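Local coordinates for UDP-N-acetylglucosamine 4,6-dehydratase (Vibrio fischeri, PDB 3PVZ), which probably acts as a lyase on a nucleotide-activated sugar, a UDP-N-acetylglucosamine 4,6-dehydratase that binds NAD in a Rossmann-type domain, at residues F38-G43 with K53-R58; Q49-E54 with L117-L122; H64-S69 with D104-A109. All coordinates share one frame; numbering follows the deposited sequence.

Contact 1. Residues F38-G43 with K53-R58. With NAD (nicotinamide-adenine-dinucleotide), chain E.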
loop_
_atom_site.group_PDB
_atom_site.type_symbol
_atom_site.label_atom_id
_atom_site.label_comp_id
_atom_site.label_asym_id
_atom_site.label_seq_id
_atom_site.Cartn_x
_atom_site.Cartn_y
_atom_site.Cartn_z
ATOM N N PHE A 38 -18.051 3.287 14.242
ATOM C CA PHE A 38 -16.621 3.429 14.062
ATOM C C PHE A 38 -16.227 3.550 12.607
ATOM O O PHE A 38 -16.672 2.767 11.744
ATOM C CB PHE A 38 -15.818 2.263 14.665
ATOM C CG PHE A 38 -16.064 2.011 16.114
ATOM C CD1 PHE A 38 -15.143 2.418 17.057
ATOM C CD2 PHE A 38 -17.216 1.404 16.537
ATOM C CE1 PHE A 38 -15.354 2.194 18.394
ATOM C CE2 PHE A 38 -17.460 1.213 17.880
ATOM C CZ PHE A 38 -16.529 1.590 18.810
ATOM N N LEU A 39 -15.264 4.443 12.371
ATOM C CA LEU A 39 -14.584 4.587 11.116
ATOM C C LEU A 39 -13.082 4.312 11.362
ATOM O O LEU A 39 -12.502 4.961 12.173
ATOM C CB LEU A 39 -14.785 6.027 10.615
ATOM C CG LEU A 39 -14.033 6.416 9.336
ATOM C CD1 LEU A 39 -14.291 5.360 8.132
ATOM C CD2 LEU A 39 -14.305 7.844 8.941
ATOM N N VAL A 40 -12.459 3.372 10.631
ATOM C CA VAL A 40 -11.048 3.101 10.754
ATOM C C VAL A 40 -10.390 3.371 9.440
ATOM O O VAL A 40 -10.582 2.638 8.449
ATOM C CB VAL A 40 -10.785 1.613 11.178
ATOM C CG1 VAL A 40 -9.296 1.363 11.422
ATOM C CG2 VAL A 40 -11.603 1.310 12.435
ATOM N N LEU A 41 -9.551 4.388 9.451
ATOM C CA LEU A 41 -8.760 4.774 8.325
ATOM C C LEU A 41 -7.400 4.097 8.387
ATOM O O LEU A 41 -6.776 4.016 9.387
ATOM C CB LEU A 41 -8.572 6.291 8.372
ATOM C CG LEU A 41 -9.893 7.026 8.469
ATOM C CD1 LEU A 41 -9.641 8.520 8.372
ATOM C CD2 LEU A 41 -10.870 6.548 7.386
ATOM N N GLY A 42 -6.909 3.684 7.248
ATOM C CA GLY A 42 -5.738 2.832 7.192
ATOM C C GLY A 42 -6.005 1.512 7.859
ATOM O O GLY A 42 -5.082 0.844 8.403
ATOM N N GLY A 43 -7.256 1.095 7.781
ATOM C CA GLY A 43 -7.678 -0.086 8.507
ATOM C C GLY A 43 -7.231 -1.385 7.886
ATOM O O GLY A 43 -7.471 -2.376 8.487
ATOM N N LYS A 53 -10.189 -5.586 14.138
ATOM C CA LYS A 53 -10.570 -6.863 14.750
ATOM C C LYS A 53 -10.961 -6.636 16.214
ATOM O O LYS A 53 -12.004 -7.095 16.624
ATOM C CB LYS A 53 -9.457 -7.846 14.641
ATOM C CG LYS A 53 -9.195 -8.185 13.189
ATOM C CD LYS A 53 -8.477 -9.467 13.019
ATOM C CE LYS A 53 -7.047 -9.342 13.412
ATOM N NZ LYS A 53 -6.342 -10.657 13.157
ATOM N N GLU A 54 -10.185 -5.878 16.974
ATOM C CA GLU A 54 -10.611 -5.598 18.329
ATOM C C GLU A 54 -11.999 -5.009 18.418
ATOM O O GLU A 54 -12.721 -5.294 19.347
ATOM C CB GLU A 54 -9.619 -4.707 19.095
ATOM C CG GLU A 54 -8.319 -5.364 19.368
ATOM C CD GLU A 54 -8.462 -6.602 20.223
ATOM O OE1 GLU A 54 -8.951 -6.455 21.355
ATOM O OE2 GLU A 54 -8.035 -7.691 19.803
ATOM N N ILE A 55 -12.385 -4.209 17.458
ATOM C CA ILE A 55 -13.708 -3.609 17.447
ATOM C C ILE A 55 -14.728 -4.672 17.009
ATOM O O ILE A 55 -15.738 -4.922 17.677
ATOM C CB ILE A 55 -13.759 -2.340 16.505
ATOM C CG1 ILE A 55 -12.777 -1.288 16.989
ATOM C CG2 ILE A 55 -15.213 -1.821 16.362
ATOM C CD1 ILE A 55 -12.710 0.052 16.100
ATOM N N PHE A 56 -14.442 -5.321 15.890
ATOM C CA PHE A 56 -15.373 -6.264 15.313
ATOM C C PHE A 56 -15.832 -7.366 16.299
ATOM O O PHE A 56 -17.003 -7.722 16.329
ATOM C CB PHE A 56 -14.746 -6.910 14.076
ATOM C CG PHE A 56 -15.726 -7.692 13.261
ATOM C CD1 PHE A 56 -16.025 -8.980 13.597
ATOM C CD2 PHE A 56 -16.379 -7.121 12.190
ATOM C CE1 PHE A 56 -16.949 -9.700 12.873
ATOM C CE2 PHE A 56 -17.305 -7.861 11.431
ATOM C CZ PHE A 56 -17.573 -9.165 11.797
ATOM N N LYS A 57 -14.911 -7.915 17.075
ATOM C CA LYS A 57 -15.210 -9.041 17.963
ATOM C C LYS A 57 -16.091 -8.604 19.136
ATOM O O LYS A 57 -16.639 -9.451 19.846
ATOM C CB LYS A 57 -13.893 -9.667 18.479
ATOM C CG LYS A 57 -13.052 -8.812 19.403
ATOM C CD LYS A 57 -11.912 -9.592 20.120
ATOM C CE LYS A 57 -10.624 -9.628 19.318
ATOM N NZ LYS A 57 -9.404 -10.125 20.136
ATOM N N ARG A 58 -16.195 -7.289 19.359
ATOM C CA ARG A 58 -17.064 -6.745 20.413
ATOM C C ARG A 58 -18.400 -6.205 19.863
ATOM O O ARG A 58 -19.091 -5.389 20.520
ATOM C CB ARG A 58 -16.315 -5.651 21.145
ATOM C CG ARG A 58 -15.169 -6.265 22.012
ATOM C CD ARG A 58 -14.422 -5.243 22.745
ATOM N NE ARG A 58 -13.427 -5.852 23.619
ATOM C CZ ARG A 58 -12.154 -6.139 23.270
ATOM N NH1 ARG A 58 -11.671 -5.884 22.044
ATOM N NH2 ARG A 58 -11.345 -6.707 24.155
HETATM P PA NAD E . 1.177 0.153 7.701
HETATM O O1A NAD E . 2.063 0.475 6.542
HETATM O O2A NAD E . 1.008 -1.331 7.825
HETATM O O5B NAD E . -0.334 0.555 7.410
HETATM C C5B NAD E . -0.555 1.925 7.012
HETATM C C4B NAD E . -1.882 1.846 6.249
HETATM O O4B NAD E . -2.314 3.109 5.787
HETATM C C3B NAD E . -1.727 0.920 5.001
HETATM O O3B NAD E . -2.716 -0.090 4.984
HETATM C C2B NAD E . -1.877 1.914 3.826
HETATM O O2B NAD E . -2.340 1.329 2.614
HETATM C C1B NAD E . -2.844 2.913 4.503
HETATM N N9A NAD E . -2.830 4.196 3.816
HETATM C C8A NAD E . -1.763 4.963 3.552
HETATM N N7A NAD E . -2.098 6.012 2.875
HETATM C C5A NAD E . -3.461 5.989 2.759
HETATM C C6A NAD E . -4.402 6.813 2.148
HETATM N N6A NAD E . -3.945 7.978 1.581
HETATM N N1A NAD E . -5.691 6.489 2.170
HETATM C C2A NAD E . -6.098 5.361 2.742
HETATM N N3A NAD E . -5.240 4.545 3.305
HETATM C C4A NAD E . -3.944 4.823 3.335
HETATM O O3 NAD E . 1.760 0.871 9.019
HETATM P PN NAD E . 1.410 0.248 10.483
HETATM O O1N NAD E . 2.541 -0.658 10.942
HETATM O O2N NAD E . 0.090 -0.364 10.711
HETATM O O5D NAD E . 1.678 1.599 11.394
HETATM C C5D NAD E . 0.567 2.483 11.353
HETATM C C4D NAD E . 0.894 3.735 12.176
HETATM O O4D NAD E . 1.545 3.357 13.430
HETATM C C3D NAD E . 1.921 4.608 11.421
HETATM O O3D NAD E . 1.814 6.012 11.747
HETATM C C2D NAD E . 3.269 4.139 12.015
HETATM O O2D NAD E . 4.298 5.132 11.898
HETATM C C1D NAD E . 2.886 3.920 13.478
HETATM N N1N NAD E . 3.833 3.041 14.182
HETATM C C2N NAD E . 3.988 1.787 13.740
HETATM C C3N NAD E . 4.850 0.915 14.371
HETATM C C7N NAD E . 5.056 -0.458 13.883
HETATM O O7N NAD E . 5.905 -1.126 14.469
HETATM N N7N NAD E . 4.392 -0.968 12.834
HETATM C C4N NAD E . 5.577 1.359 15.503
HETATM C C5N NAD E . 5.376 2.659 15.939
HETATM C C6N NAD E . 4.497 3.494 15.248
#
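Phe38 on strand 37-41 faces Ile55 of helix 46-56, their CA atoms 8.3 Å apart, and the contact between the two elements is made by side chains. Ile55 carries the helix side with both branches. Its CG2, set anti to the backbone N (chi1 -60°), lies over one face of the Phe38 ring in a CH-pi contact, 3.9 Å from the centroid and 16° off the ring normal. Its other arm runs out extended to CD1, which comes 3.5 Å from Phe38 CD1. The same methyl reaches 4.0 Å from CG2 of Val40, two residues further along the strand, the two side chains running antiparallel as they pass. Ile55 thus spans both strand residues on the sheet face covered by the helix, while Val33 of helix 19-34 also touches Phe38. Strand 37-41 and helix 46-56 are the first two elements of a beta-alpha-beta unit, and Gly42 and Gly43 follow the strand in the turn beside NAD; Gly42 CA is 3.7 Å from NAD O4B. Around Ile55 in sequence, Glu54 is paired with Lys57 and Arg58: its OE1 takes a nearly straight bond from Arg58 NH1 (2.9 Å, 177°), and Glu54 OE2 meets Lys57 NZ at 2.8 Å. Both donors approach from above the carboxylate plane. Arg58 NE pairs in addition with Glu26 of helix 19-34. The strand-helix interface itself is wholly apolar, so its cohesion comes from close hydrocarbon and ring contact, while the buried carboxylate of Glu54 is probably balanced by the cationic ends of Lys57 and Arg58.

Contact 2. Residues Q49-E54 with L117-L122. With NAD (nicotinamide-adenine-dinucleotide), chain E.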
loop_
_atom_site.group_PDB
_atom_site.type_symbol
_atom_site.label_atom_id
_atom_site.label_comp_id
_atom_site.label_asym_id
_atom_site.label_seq_id
_atom_site.Cartn_x
_atom_site.Cartn_y
_atom_site.Cartn_z
ATOM N N GLN A 49 -5.669 -3.168 10.917
ATOM C CA GLN A 49 -6.401 -4.408 10.976
ATOM C C GLN A 49 -6.552 -4.859 12.401
ATOM O O GLN A 49 -7.581 -5.384 12.771
ATOM C CB GLN A 49 -5.700 -5.480 10.180
ATOM C CG GLN A 49 -5.580 -5.203 8.714
ATOM C CD GLN A 49 -5.270 -6.515 7.902
ATOM O OE1 GLN A 49 -5.454 -7.595 8.415
ATOM N NE2 GLN A 49 -4.819 -6.377 6.652
ATOM N N ALA A 50 -5.532 -4.684 13.209
ATOM C CA ALA A 50 -5.586 -5.233 14.551
ATOM C C ALA A 50 -6.665 -4.532 15.327
ATOM O O ALA A 50 -7.409 -5.186 16.051
ATOM C CB ALA A 50 -4.244 -5.146 15.284
ATOM N N VAL A 51 -6.757 -3.213 15.178
ATOM C CA VAL A 51 -7.732 -2.487 15.981
ATOM C C VAL A 51 -9.148 -2.740 15.394
ATOM O O VAL A 51 -10.142 -2.769 16.134
ATOM C CB VAL A 51 -7.416 -1.020 16.056
ATOM C CG1 VAL A 51 -7.633 -0.364 14.668
ATOM C CG2 VAL A 51 -8.297 -0.378 17.169
ATOM N N THR A 52 -9.220 -3.001 14.089
ATOM C CA THR A 52 -10.502 -3.302 13.429
ATOM C C THR A 52 -11.072 -4.617 13.964
ATOM O O THR A 52 -12.252 -4.729 14.278
ATOM C CB THR A 52 -10.342 -3.396 11.871
ATOM O OG1 THR A 52 -9.904 -2.138 11.333
ATOM C CG2 THR A 52 -11.698 -3.755 11.199
ATOM N N LYS A 53 -10.189 -5.586 14.138
ATOM C CA LYS A 53 -10.570 -6.863 14.750
ATOM C C LYS A 53 -10.961 -6.636 16.214
ATOM O O LYS A 53 -12.004 -7.095 16.624
ATOM C CB LYS A 53 -9.457 -7.846 14.641
ATOM C CG LYS A 53 -9.195 -8.185 13.189
ATOM C CD LYS A 53 -8.477 -9.467 13.019
ATOM C CE LYS A 53 -7.047 -9.342 13.412
ATOM N NZ LYS A 53 -6.342 -10.657 13.157
ATOM N N GLU A 54 -10.185 -5.878 16.974
ATOM C CA GLU A 54 -10.611 -5.598 18.329
ATOM C C GLU A 54 -11.999 -5.009 18.418
ATOM O O GLU A 54 -12.721 -5.294 19.347
ATOM C CB GLU A 54 -9.619 -4.707 19.095
ATOM C CG GLU A 54 -8.319 -5.364 19.368
ATOM C CD GLU A 54 -8.462 -6.602 20.223
ATOM O OE1 GLU A 54 -8.951 -6.455 21.355
ATOM O OE2 GLU A 54 -8.035 -7.691 19.803
ATOM N N LEU A 117 -10.797 6.493 13.835
ATOM C CA LEU A 117 -9.447 6.033 14.144
ATOM C C LEU A 117 -8.603 6.118 12.865
ATOM O O LEU A 117 -9.013 5.631 11.817
ATOM C CB LEU A 117 -9.471 4.582 14.656
ATOM C CG LEU A 117 -10.155 4.307 15.999
ATOM C CD1 LEU A 117 -11.684 4.182 15.809
ATOM C CD2 LEU A 117 -9.620 3.039 16.677
ATOM N N ASN A 118 -7.474 6.806 12.927
ATOM C CA ASN A 118 -6.605 6.971 11.769
ATOM C C ASN A 118 -5.290 6.265 11.993
ATOM O O ASN A 118 -4.438 6.751 12.727
ATOM C CB ASN A 118 -6.379 8.454 11.500
ATOM C CG ASN A 118 -5.608 8.741 10.187
ATOM O OD1 ASN A 118 -5.209 7.852 9.470
ATOM N ND2 ASN A 118 -5.487 10.008 9.860
ATOM N N LEU A 119 -5.141 5.105 11.353
ATOM C CA LEU A 119 -3.923 4.344 11.401
ATOM C C LEU A 119 -3.313 4.372 10.008
ATOM O O LEU A 119 -2.546 3.498 9.662
ATOM C CB LEU A 119 -4.190 2.866 11.803
ATOM C CG LEU A 119 -4.516 2.614 13.284
ATOM C CD1 LEU A 119 -3.450 3.242 14.202
ATOM C CD2 LEU A 119 -5.936 3.084 13.623
ATOM N N SER A 120 -3.604 5.413 9.224
ATOM C CA SER A 120 -3.021 5.520 7.888
ATOM C C SER A 120 -1.770 6.387 7.999
ATOM O O SER A 120 -1.718 7.271 8.841
ATOM C CB SER A 120 -4.029 6.100 6.906
ATOM O OG SER A 120 -4.127 7.517 7.062
ATOM N N ALA A 121 -0.803 6.142 7.134
ATOM C CA ALA A 121 0.515 6.842 7.143
ATOM C C ALA A 121 1.381 6.378 6.020
ATOM O O ALA A 121 1.148 5.310 5.453
ATOM C CB ALA A 121 1.300 6.598 8.428
ATOM N N LEU A 122 2.385 7.206 5.734
ATOM C CA LEU A 122 3.636 6.760 5.156
ATOM C C LEU A 122 4.627 6.747 6.295
ATOM O O LEU A 122 4.744 7.760 7.001
ATOM C CB LEU A 122 4.155 7.711 4.063
ATOM C CG LEU A 122 3.865 7.230 2.655
ATOM C CD1 LEU A 122 2.378 7.508 2.361
ATOM C CD2 LEU A 122 4.782 7.926 1.667
HETATM P PA NAD E . 1.177 0.153 7.701
HETATM O O1A NAD E . 2.063 0.475 6.542
HETATM O O2A NAD E . 1.008 -1.331 7.825
HETATM O O5B NAD E . -0.334 0.555 7.410
HETATM C C5B NAD E . -0.555 1.925 7.012
HETATM C C4B NAD E . -1.882 1.846 6.249
HETATM O O4B NAD E . -2.314 3.109 5.787
HETATM C C3B NAD E . -1.727 0.920 5.001
HETATM O O3B NAD E . -2.716 -0.090 4.984
HETATM C C2B NAD E . -1.877 1.914 3.826
HETATM O O2B NAD E . -2.340 1.329 2.614
HETATM C C1B NAD E . -2.844 2.913 4.503
HETATM N N9A NAD E . -2.830 4.196 3.816
HETATM C C8A NAD E . -1.763 4.963 3.552
HETATM N N7A NAD E . -2.098 6.012 2.875
HETATM C C5A NAD E . -3.461 5.989 2.759
HETATM C C6A NAD E . -4.402 6.813 2.148
HETATM N N6A NAD E . -3.945 7.978 1.581
HETATM N N1A NAD E . -5.691 6.489 2.170
HETATM C C2A NAD E . -6.098 5.361 2.742
HETATM N N3A NAD E . -5.240 4.545 3.305
HETATM C C4A NAD E . -3.944 4.823 3.335
HETATM O O3 NAD E . 1.760 0.871 9.019
HETATM P PN NAD E . 1.410 0.248 10.483
HETATM O O1N NAD E . 2.541 -0.658 10.942
HETATM O O2N NAD E . 0.090 -0.364 10.711
HETATM O O5D NAD E . 1.678 1.599 11.394
HETATM C C5D NAD E . 0.567 2.483 11.353
HETATM C C4D NAD E . 0.894 3.735 12.176
HETATM O O4D NAD E . 1.545 3.357 13.430
HETATM C C3D NAD E . 1.921 4.608 11.421
HETATM O O3D NAD E . 1.814 6.012 11.747
HETATM C C2D NAD E . 3.269 4.139 12.015
HETATM O O2D NAD E . 4.298 5.132 11.898
HETATM C C1D NAD E . 2.886 3.920 13.478
HETATM N N1N NAD E . 3.833 3.041 14.182
HETATM C C2N NAD E . 3.988 1.787 13.740
HETATM C C3N NAD E . 4.850 0.915 14.371
HETATM C C7N NAD E . 5.056 -0.458 13.883
HETATM O O7N NAD E . 5.905 -1.126 14.469
HETATM N N7N NAD E . 4.392 -0.968 12.834
HETATM C C4N NAD E . 5.577 1.359 15.503
HETATM C C5N NAD E . 5.376 2.659 15.939
HETATM C C6N NAD E . 4.497 3.494 15.248
#
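With chi1 at 69°, Val51 places CG2 anti to the backbone N and CG1 between the backbone N and the carbonyl carbon, and so meets Leu117 and Leu119 with one methyl each. Leu117 and Leu119 both turn CG away from their own carbonyl carbon, at chi1 -66° and -75°, and extend CD2 to the helix. Val51 CG2 touches Leu117 CD2 at 3.7 Å, and Val51 CG1 touches Leu119 CD2 at 4.0 Å, each leucine crossing the valine at a slant. Val51 also packs on Val40 of strand 37-41 and on Cys244 of helix 237-250, while Phe161 of the next strand, 159-163, touches both leucines. This is the Rossmann-type arrangement, with helices covering the parallel part of the sheet: helix 46-56 lies against strand 115-118, the sheet neighbour of strand 37-41, and the chain leaving that strand runs into the NAD pocket. The exit is shaped by Asn118, whose OD1 accepts two bonds from Ser120. Ser120 N donates to Asn118 OD1 at 2.9 Å, closing an Asx turn, its donor tilted from the carbonyl plane; Ser120 OG lies in that plane, on a lone pair, 2.7 Å from Asn118 OD1. ND2 of the same amide is bonded to Tyr160 OH, which helps fix its rotation. Beyond the turn the backbone passes close to the cofactor, with Ser120 CA 3.3 Å from NAD O4B. Ala121, an NAD-binding residue, brings its CB to 3.4 Å from NAD O3D, on the ribose of the nicotinamide half.

Contact 3. Residues H64-S69 with D104-A109. With NA (sodium ion), chain J; NAD (nicotinamide-adenine-dinucleotide), chain E.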
loop_
_atom_site.group_PDB
_atom_site.type_symbol
_atom_site.label_atom_id
_atom_site.label_comp_id
_atom_site.label_asym_id
_atom_site.label_seq_id
_atom_site.Cartn_x
_atom_site.Cartn_y
_atom_site.Cartn_z
ATOM N N HIS A 64 -16.833 0.881 9.640
ATOM C CA HIS A 64 -16.430 1.141 8.273
ATOM C C HIS A 64 -14.927 1.232 8.212
ATOM O O HIS A 64 -14.325 1.938 9.006
ATOM C CB HIS A 64 -17.031 2.420 7.744
ATOM C CG HIS A 64 -18.477 2.320 7.395
ATOM N ND1 HIS A 64 -19.149 3.333 6.739
ATOM C CD2 HIS A 64 -19.382 1.333 7.600
ATOM C CE1 HIS A 64 -20.413 2.969 6.545
ATOM N NE2 HIS A 64 -20.579 1.759 7.081
ATOM N N VAL A 65 -14.326 0.427 7.305
ATOM C CA VAL A 65 -12.881 0.365 7.134
ATOM C C VAL A 65 -12.482 0.998 5.796
ATOM O O VAL A 65 -13.060 0.691 4.772
ATOM C CB VAL A 65 -12.395 -1.113 7.169
ATOM C CG1 VAL A 65 -10.900 -1.177 7.303
ATOM C CG2 VAL A 65 -13.101 -1.877 8.333
ATOM N N VAL A 66 -11.501 1.870 5.787
ATOM C CA VAL A 66 -11.041 2.545 4.558
ATOM C C VAL A 66 -9.532 2.453 4.366
ATOM O O VAL A 66 -8.776 2.755 5.257
ATOM C CB VAL A 66 -11.417 3.997 4.625
ATOM C CG1 VAL A 66 -10.934 4.792 3.318
ATOM C CG2 VAL A 66 -12.944 4.138 4.776
ATOM N N ASP A 67 -9.064 2.035 3.190
ATOM C CA ASP A 67 -7.631 1.888 2.961
ATOM C C ASP A 67 -7.417 1.783 1.479
ATOM O O ASP A 67 -8.281 1.299 0.759
ATOM C CB ASP A 67 -7.119 0.598 3.629
ATOM C CG ASP A 67 -5.634 0.574 3.790
ATOM O OD1 ASP A 67 -4.886 0.436 2.770
ATOM O OD2 ASP A 67 -5.220 0.616 4.970
ATOM N N ILE A 68 -6.267 2.223 1.012
ATOM C CA ILE A 68 -6.028 2.193 -0.410
ATOM C C ILE A 68 -5.734 0.801 -0.878
ATOM O O ILE A 68 -5.961 0.527 -2.034
ATOM C CB ILE A 68 -4.898 3.133 -0.895
ATOM C CG1 ILE A 68 -3.661 2.999 -0.028
ATOM C CG2 ILE A 68 -5.338 4.551 -0.879
ATOM C CD1 ILE A 68 -2.493 3.771 -0.551
ATOM N N SER A 69 -5.295 -0.099 0.001
ATOM C CA SER A 69 -4.959 -1.446 -0.438
ATOM C C SER A 69 -6.209 -2.338 -0.527
ATOM O O SER A 69 -6.694 -2.799 0.485
ATOM C CB SER A 69 -3.895 -2.079 0.496
ATOM O OG SER A 69 -3.745 -3.458 0.197
ATOM N N ASP A 104 -14.026 12.128 -0.201
ATOM C CA ASP A 104 -14.766 13.315 0.288
ATOM C C ASP A 104 -16.270 13.171 -0.012
ATOM O O ASP A 104 -17.124 13.641 0.768
ATOM C CB ASP A 104 -14.213 14.555 -0.359
ATOM C CG ASP A 104 -12.862 14.993 0.261
ATOM O OD1 ASP A 104 -12.434 14.430 1.300
ATOM O OD2 ASP A 104 -12.272 15.938 -0.274
ATOM N N ALA A 105 -16.571 12.500 -1.109
ATOM C CA ALA A 105 -17.951 12.235 -1.492
ATOM C C ALA A 105 -18.525 11.129 -0.578
ATOM O O ALA A 105 -19.685 11.194 -0.233
ATOM C CB ALA A 105 -18.061 11.835 -2.999
ATOM N N PHE A 106 -17.684 10.191 -0.142
ATOM C CA PHE A 106 -18.073 9.163 0.848
ATOM C C PHE A 106 -18.425 9.824 2.171
ATOM O O PHE A 106 -19.415 9.487 2.763
ATOM C CB PHE A 106 -16.938 8.133 0.950
ATOM C CG PHE A 106 -16.905 7.304 2.196
ATOM C CD1 PHE A 106 -17.629 6.159 2.291
ATOM C CD2 PHE A 106 -16.008 7.566 3.203
ATOM C CE1 PHE A 106 -17.526 5.329 3.417
ATOM C CE2 PHE A 106 -15.912 6.714 4.337
ATOM C CZ PHE A 106 -16.691 5.641 4.436
ATOM N N ILE A 107 -17.651 10.802 2.603
ATOM C CA ILE A 107 -17.940 11.529 3.843
ATOM C C ILE A 107 -19.145 12.427 3.685
ATOM O O ILE A 107 -19.957 12.475 4.538
ATOM C CB ILE A 107 -16.752 12.367 4.289
ATOM C CG1 ILE A 107 -15.613 11.408 4.642
ATOM C CG2 ILE A 107 -17.133 13.350 5.488
ATOM C CD1 ILE A 107 -15.822 10.567 5.879
ATOM N N LYS A 108 -19.286 13.096 2.575
ATOM C CA LYS A 108 -20.465 13.963 2.364
ATOM C C LYS A 108 -21.792 13.151 2.376
ATOM O O LYS A 108 -22.811 13.588 2.909
ATOM C CB LYS A 108 -20.303 14.679 1.034
ATOM C CG LYS A 108 -21.306 15.742 0.780
ATOM C CD LYS A 108 -21.149 16.373 -0.591
ATOM C CE LYS A 108 -22.331 17.323 -0.830
ATOM N NZ LYS A 108 -23.433 16.685 -1.514
ATOM N N ALA A 109 -21.764 11.944 1.790
ATOM C CA ALA A 109 -22.951 11.133 1.756
ATOM C C ALA A 109 -23.271 10.586 3.153
ATOM O O ALA A 109 -24.426 10.370 3.494
ATOM C CB ALA A 109 -22.807 9.973 0.698
HETATM NA NA NA J . -26.357 11.635 4.419
HETATM P PA NAD E . 1.177 0.153 7.701
HETATM O O1A NAD E . 2.063 0.475 6.542
HETATM O O2A NAD E . 1.008 -1.331 7.825
HETATM O O5B NAD E . -0.334 0.555 7.410
HETATM C C5B NAD E . -0.555 1.925 7.012
HETATM C C4B NAD E . -1.882 1.846 6.249
HETATM O O4B NAD E . -2.314 3.109 5.787
HETATM C C3B NAD E . -1.727 0.920 5.001
HETATM O O3B NAD E . -2.716 -0.090 4.984
HETATM C C2B NAD E . -1.877 1.914 3.826
HETATM O O2B NAD E . -2.340 1.329 2.614
HETATM C C1B NAD E . -2.844 2.913 4.503
HETATM N N9A NAD E . -2.830 4.196 3.816
HETATM C C8A NAD E . -1.763 4.963 3.552
HETATM N N7A NAD E . -2.098 6.012 2.875
HETATM C C5A NAD E . -3.461 5.989 2.759
HETATM C C6A NAD E . -4.402 6.813 2.148
HETATM N N6A NAD E . -3.945 7.978 1.581
HETATM N N1A NAD E . -5.691 6.489 2.170
HETATM C C2A NAD E . -6.098 5.361 2.742
HETATM N N3A NAD E . -5.240 4.545 3.305
HETATM C C4A NAD E . -3.944 4.823 3.335
HETATM O O3 NAD E . 1.760 0.871 9.019
HETATM P PN NAD E . 1.410 0.248 10.483
HETATM O O1N NAD E . 2.541 -0.658 10.942
HETATM O O2N NAD E . 0.090 -0.364 10.711
HETATM O O5D NAD E . 1.678 1.599 11.394
HETATM C C5D NAD E . 0.567 2.483 11.353
HETATM C C4D NAD E . 0.894 3.735 12.176
HETATM O O4D NAD E . 1.545 3.357 13.430
HETATM C C3D NAD E . 1.921 4.608 11.421
HETATM O O3D NAD E . 1.814 6.012 11.747
HETATM C C2D NAD E . 3.269 4.139 12.015
HETATM O O2D NAD E . 4.298 5.132 11.898
HETATM C C1D NAD E . 2.886 3.920 13.478
HETATM N N1N NAD E . 3.833 3.041 14.182
HETATM C C2N NAD E . 3.988 1.787 13.740
HETATM C C3N NAD E . 4.850 0.915 14.371
HETATM C C7N NAD E . 5.056 -0.458 13.883
HETATM O O7N NAD E . 5.905 -1.126 14.469
HETATM N N7N NAD E . 4.392 -0.968 12.834
HETATM C C4N NAD E . 5.577 1.359 15.503
HETATM C C5N NAD E . 5.376 2.659 15.939
HETATM C C6N NAD E . 4.497 3.494 15.248
HETATM O O HOH W 1 -24.304 12.554 5.247
#
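Phe106 of helix 101-109 reaches across to His64 and Val66 on strand 62-66. The helical segment begins with Asp104, whose OD1 turns elsewhere, to Lys147 and Gln151. One residue on, Ala105 packs against Arg368 of the second subunit. Phe106 then carries the contact: with CG anti to the backbone N (chi1 159°), the far end of its ring extends to the strand. CE2 lies 4.0 Å from Val66 CG2, and CZ lies 4.1 Å from His64 ND1, both partners oblique to the ring. That nitrogen is hydrogen-bonded to Tyr113 OH, and Phe94 of strand 90-94 meets both the Phe106 and the His64 rings. The helix thus covers one face of the parallel part of the sheet in a Rossmann-type fold, where strand 62-66 is followed directly by Asp67, the acidic residue that holds the adenosine ribose. Asp67 OD1 accepts from NAD O2B at 2.7 Å and OD2 from NAD O3B at 2.6 Å, so the carboxylate grips both ribose hydroxyls. OD1 also takes Ser69 N on its anti lone pair at 2.8 Å, an Asx turn that steadies the carboxylate just before helix 70-83. At the other end of the helical segment, the Lys108 carbonyl receives a bond from a water that binds a sodium ion, and Ala109 O coordinates that ion directly at 2.5 Å.

All three contacts pack a helix on one Rossmann-type sheet, in which strands 62-66, 37-41 and 115-118 lie side by side. Contacts 1 and 2 share helix 46-56, with Lys53 and Glu54 common to both, and their centres are about 7 Å apart; contact 3 lies about 14 Å from the centre of each. Along the chain, contact 1 closes first. Contact 3 follows it and falls wholly between the two segments of contact 2. Backbone pairing joins the strands: Leu41 N to Leu117 O at 2.7 Å, and Phe38 O to His64 N at 2.8 Å, both probable hydrogen bonds. The strands that the helices cover are also those whose following loops help form the NAD pocket.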